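Local structure of arabinan-endo 1,5-alpha-l-arabinase (1UV4) at residues A147-T158 against G169-R177. The protein cuts internal alpha-1,5 linkages between arabinofuranosyl units of linear and branched arabinan, helping to break down plant cell walls. Residues are numbered along the deposited sequence; the frame is centred on the assembly and turned at random.
With EDO (1,2-ethanediol), chain F.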
loop_
_atom_site.group_PDB
_atom_site.type_symbol
_atom_site.label_atom_id
_atom_site.label_comp_id
_atom_site.label_asym_id
_atom_site.label_seq_id
_atom_site.Cartn_x
_atom_site.Cartn_y
_atom_site.Cartn_z
ATOM N N ALA A 147 1.851 -3.474 8.270
ATOM C CA ALA A 147 0.947 -4.445 7.622
ATOM C C ALA A 147 1.458 -4.713 6.208
ATOM O O ALA A 147 2.156 -3.911 5.596
ATOM C CB ALA A 147 -0.438 -3.933 7.605
ATOM N N PHE A 148 1.148 -5.892 5.702
ATOM C CA PHE A 148 1.516 -6.254 4.336
ATOM C C PHE A 148 0.731 -7.463 3.884
ATOM O O PHE A 148 0.025 -8.092 4.619
ATOM C CB PHE A 148 3.027 -6.509 4.205
ATOM C CG PHE A 148 3.505 -7.747 4.933
ATOM C CD1 PHE A 148 3.913 -7.661 6.252
ATOM C CD2 PHE A 148 3.490 -8.984 4.319
ATOM C CE1 PHE A 148 4.333 -8.761 6.912
ATOM C CE2 PHE A 148 3.910 -10.118 4.998
ATOM C CZ PHE A 148 4.338 -9.999 6.301
ATOM N N GLY A 149 0.843 -7.749 2.608
ATOM C CA GLY A 149 0.343 -8.988 2.016
ATOM C C GLY A 149 -0.371 -8.854 0.691
ATOM O O GLY A 149 -0.830 -7.795 0.285
ATOM N N SER A 150 -0.502 -9.997 0.029
ATOM C CA SER A 150 -1.161 -10.165 -1.249
ATOM C C SER A 150 -1.326 -11.649 -1.514
ATOM O O SER A 150 -0.331 -12.377 -1.617
ATOM C CB SER A 150 -0.312 -9.561 -2.342
ATOM O OG SER A 150 -0.913 -9.713 -3.618
ATOM N N PHE A 151 -2.566 -12.082 -1.643
ATOM C CA PHE A 151 -2.908 -13.469 -1.999
ATOM C C PHE A 151 -2.428 -14.450 -0.936
ATOM O O PHE A 151 -2.091 -14.050 0.186
ATOM C CB PHE A 151 -2.472 -13.808 -3.449
ATOM C CG PHE A 151 -3.438 -13.335 -4.480
ATOM C CD1 PHE A 151 -3.451 -12.021 -4.898
ATOM C CD2 PHE A 151 -4.424 -14.189 -4.960
ATOM C CE1 PHE A 151 -4.362 -11.602 -5.856
ATOM C CE2 PHE A 151 -5.345 -13.766 -5.933
ATOM C CZ PHE A 151 -5.311 -12.470 -6.364
ATOM N N TRP A 152 -2.520 -15.734 -1.231
ATOM C CA TRP A 152 -2.271 -16.776 -0.232
ATOM C C TRP A 152 -3.162 -16.525 0.992
ATOM O O TRP A 152 -4.353 -16.305 0.758
ATOM C CB TRP A 152 -0.798 -16.957 0.036
ATOM C CG TRP A 152 -0.040 -17.522 -1.153
ATOM C CD1 TRP A 152 0.193 -18.845 -1.433
ATOM C CD2 TRP A 152 0.523 -16.787 -2.252
ATOM N NE1 TRP A 152 0.886 -18.972 -2.626
ATOM C CE2 TRP A 152 1.126 -17.714 -3.115
ATOM C CE3 TRP A 152 0.631 -15.421 -2.567
ATOM C CZ2 TRP A 152 1.785 -17.342 -4.296
ATOM C CZ3 TRP A 152 1.262 -15.063 -3.742
ATOM C CH2 TRP A 152 1.841 -16.000 -4.583
ATOM N N SER A 153 -2.643 -16.566 2.222
ATOM C CA SER A 153 -3.518 -16.448 3.409
ATOM C C SER A 153 -3.768 -14.972 3.765
ATOM O O SER A 153 -4.408 -14.711 4.799
ATOM C CB SER A 153 -2.954 -17.224 4.610
ATOM O OG SER A 153 -1.822 -16.619 5.174
ATOM N N GLY A 154 -3.315 -14.022 2.915
ATOM C CA GLY A 154 -3.755 -12.636 3.031
ATOM C C GLY A 154 -2.848 -11.658 3.741
ATOM O O GLY A 154 -1.648 -11.688 3.647
ATOM N N ILE A 155 -3.483 -10.787 4.518
ATOM C CA ILE A 155 -2.849 -9.648 5.164
ATOM C C ILE A 155 -2.334 -9.964 6.552
ATOM O O ILE A 155 -3.029 -10.544 7.387
ATOM C CB ILE A 155 -3.844 -8.499 5.235
ATOM C CG1 ILE A 155 -4.462 -8.276 3.835
ATOM C CG2 ILE A 155 -3.182 -7.207 5.747
ATOM C CD1 ILE A 155 -3.554 -7.989 2.731
ATOM N N LYS A 156 -1.048 -9.605 6.723
ATOM C CA LYS A 156 -0.307 -9.847 7.954
ATOM C C LYS A 156 0.067 -8.518 8.598
ATOM O O LYS A 156 0.081 -7.492 7.944
ATOM C CB LYS A 156 0.938 -10.640 7.666
ATOM C CG LYS A 156 0.724 -11.957 6.887
ATOM C CD LYS A 156 -0.256 -12.901 7.550
ATOM C CE LYS A 156 -0.561 -14.087 6.700
ATOM N NZ LYS A 156 -1.482 -15.021 7.410
ATOM N N LEU A 157 0.428 -8.609 9.869
ATOM C CA LEU A 157 0.744 -7.459 10.716
ATOM C C LEU A 157 1.841 -7.814 11.727
ATOM O O LEU A 157 1.777 -8.839 12.349
ATOM C CB LEU A 157 -0.505 -7.000 11.441
ATOM C CG LEU A 157 -0.375 -5.852 12.423
ATOM C CD1 LEU A 157 -0.184 -4.555 11.703
ATOM C CD2 LEU A 157 -1.595 -5.813 13.371
ATOM N N THR A 158 2.852 -6.946 11.829
ATOM C CA THR A 158 3.860 -7.080 12.853
ATOM C C THR A 158 4.120 -5.708 13.487
ATOM O O THR A 158 4.102 -4.676 12.822
ATOM C CB THR A 158 5.175 -7.669 12.279
ATOM O OG1 THR A 158 6.175 -7.758 13.298
ATOM C CG2 THR A 158 5.736 -6.776 11.182
ATOM N N GLY A 169 8.507 -9.201 17.591
ATOM C CA GLY A 169 7.365 -9.979 18.052
ATOM C C GLY A 169 6.781 -10.919 17.015
ATOM O O GLY A 169 7.430 -11.335 16.053
ATOM N N SER A 170 5.513 -11.271 17.241
ATOM C CA SER A 170 4.789 -12.227 16.426
ATOM C C SER A 170 4.200 -11.600 15.163
ATOM O O SER A 170 3.924 -10.408 15.101
ATOM C CB SER A 170 3.623 -12.847 17.231
ATOM O OG SER A 170 4.015 -13.310 18.509
ATOM N N LEU A 171 3.984 -12.436 14.171
ATOM C CA LEU A 171 3.295 -12.081 12.956
ATOM C C LEU A 171 1.821 -12.425 13.081
ATOM O O LEU A 171 1.476 -13.596 13.268
ATOM C CB LEU A 171 3.934 -12.831 11.770
ATOM C CG LEU A 171 3.535 -12.328 10.388
ATOM C CD1 LEU A 171 3.940 -10.866 10.114
ATOM C CD2 LEU A 171 4.122 -13.219 9.285
ATOM N N TYR A 172 0.950 -11.425 12.949
ATOM C CA TYR A 172 -0.492 -11.558 13.136
ATOM C C TYR A 172 -1.176 -11.570 11.765
ATOM O O TYR A 172 -0.657 -11.031 10.784
ATOM C CB TYR A 172 -1.045 -10.379 13.947
ATOM C CG TYR A 172 -0.493 -10.265 15.352
ATOM C CD1 TYR A 172 -1.107 -10.891 16.410
ATOM C CD2 TYR A 172 0.645 -9.526 15.622
ATOM C CE1 TYR A 172 -0.598 -10.779 17.719
ATOM C CE2 TYR A 172 1.143 -9.414 16.915
ATOM C CZ TYR A 172 0.515 -10.038 17.950
ATOM O OH TYR A 172 1.002 -9.940 19.254
ATOM N N SER A 173 -2.301 -12.259 11.728
ATOM C CA SER A 173 -3.185 -12.310 10.559
ATOM C C SER A 173 -4.379 -11.414 10.775
ATOM O O SER A 173 -5.056 -11.520 11.772
ATOM C CB SER A 173 -3.657 -13.736 10.325
ATOM O OG SER A 173 -2.550 -14.570 10.078
ATOM N N ILE A 174 -4.632 -10.504 9.825
ATOM C CA ILE A 174 -5.723 -9.527 10.006
ATOM C C ILE A 174 -6.773 -9.448 8.898
ATOM O O ILE A 174 -7.857 -8.903 9.132
ATOM C CB ILE A 174 -5.174 -8.105 10.328
ATOM C CG1 ILE A 174 -4.280 -7.562 9.236
ATOM C CG2 ILE A 174 -4.485 -8.098 11.697
ATOM C CD1 ILE A 174 -3.890 -6.094 9.449
ATOM N N ALA A 175 -6.506 -10.023 7.714
ATOM C CA ALA A 175 -7.550 -10.143 6.689
ATOM C C ALA A 175 -7.210 -11.260 5.752
ATOM O O ALA A 175 -6.049 -11.502 5.466
ATOM C CB ALA A 175 -7.795 -8.819 5.885
ATOM N N ALA A 176 -8.243 -11.981 5.324
ATOM C CA ALA A 176 -8.061 -13.118 4.402
ATOM C C ALA A 176 -9.328 -13.290 3.570
ATOM O O ALA A 176 -10.413 -12.874 3.961
ATOM C CB ALA A 176 -7.794 -14.373 5.223
ATOM N N ARG A 177 -9.213 -13.976 2.429
ATOM C CA ARG A 177 -10.371 -14.388 1.656
ATOM C C ARG A 177 -10.274 -15.876 1.347
ATOM O O ARG A 177 -10.048 -16.264 0.215
ATOM C CB ARG A 177 -10.533 -13.601 0.376
ATOM C CG ARG A 177 -10.691 -12.089 0.590
ATOM C CD ARG A 177 -10.930 -11.390 -0.705
ATOM N NE ARG A 177 -12.282 -11.531 -1.185
ATOM C CZ ARG A 177 -12.662 -11.285 -2.426
ATOM N NH1 ARG A 177 -11.769 -10.925 -3.347
ATOM N NH2 ARG A 177 -13.938 -11.418 -2.763
HETATM C C1 EDO F . 0.369 -15.730 11.756
HETATM O O1 EDO F . -0.926 -15.338 12.164
HETATM C C2 EDO F . 0.678 -15.112 10.416
HETATM O O2 EDO F . 0.567 -16.097 9.419
HETATM O O HOH W 1 -6.759 -15.425 2.057
HETATM O O HOH W 2 4.587 -8.145 16.388
HETATM O O HOH W 3 7.410 -10.130 13.662
#
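Strands 155-158 and 170-175 pair antiparallel at the outer side of one propeller blade, joined by four backbone hydrogen bonds and a classic beta bulge. Leu157 and Tyr172 bond both ways, Tyr172 N to Leu157 O being nearly straight (174°). Further along, Ile174 and Ala175 both face Ile155: Ile174 N reaches Ile155 O at 2.9 Å, while Ile155 N gives its hydrogen to Ala175 O at 2.8 Å. With CG1 between its backbone N and carbonyl carbon (chi1 60°), Ile174 sets CG1 3.7 Å from Ile155 CG2 and CD1 4.0 Å from Leu157 CB, and also touches Leu198 and Leu189 of the next blade.

Lys156 and Ser173 form the non-hydrogen-bonded pair on the face opposite Ile155, Leu157, Tyr172 and Ala175. The lysine chain bends at chi2 (-56°), bringing NZ to within 2.9 Å of Ser173 OG and 2.8 Å of Ser153 OG, which also bonds Asn128 O; an ethanediol, probably from crystallisation, bridges Lys156 and Ser173. Nearby, Leu171 CD1 lies 3.9 Å from Phe148 CE1, and Lys156 CB lies over one face of that ring, toward its rim.

The loop between strands 144-148 and 155-158, closed by a type II' turn from Phe151 to Gly154, carries Ser150, Phe151 and Trp152, which probably bind arabinan; the strand pairing completes the outer edge of one blade of family 43's five-bladed beta-propeller.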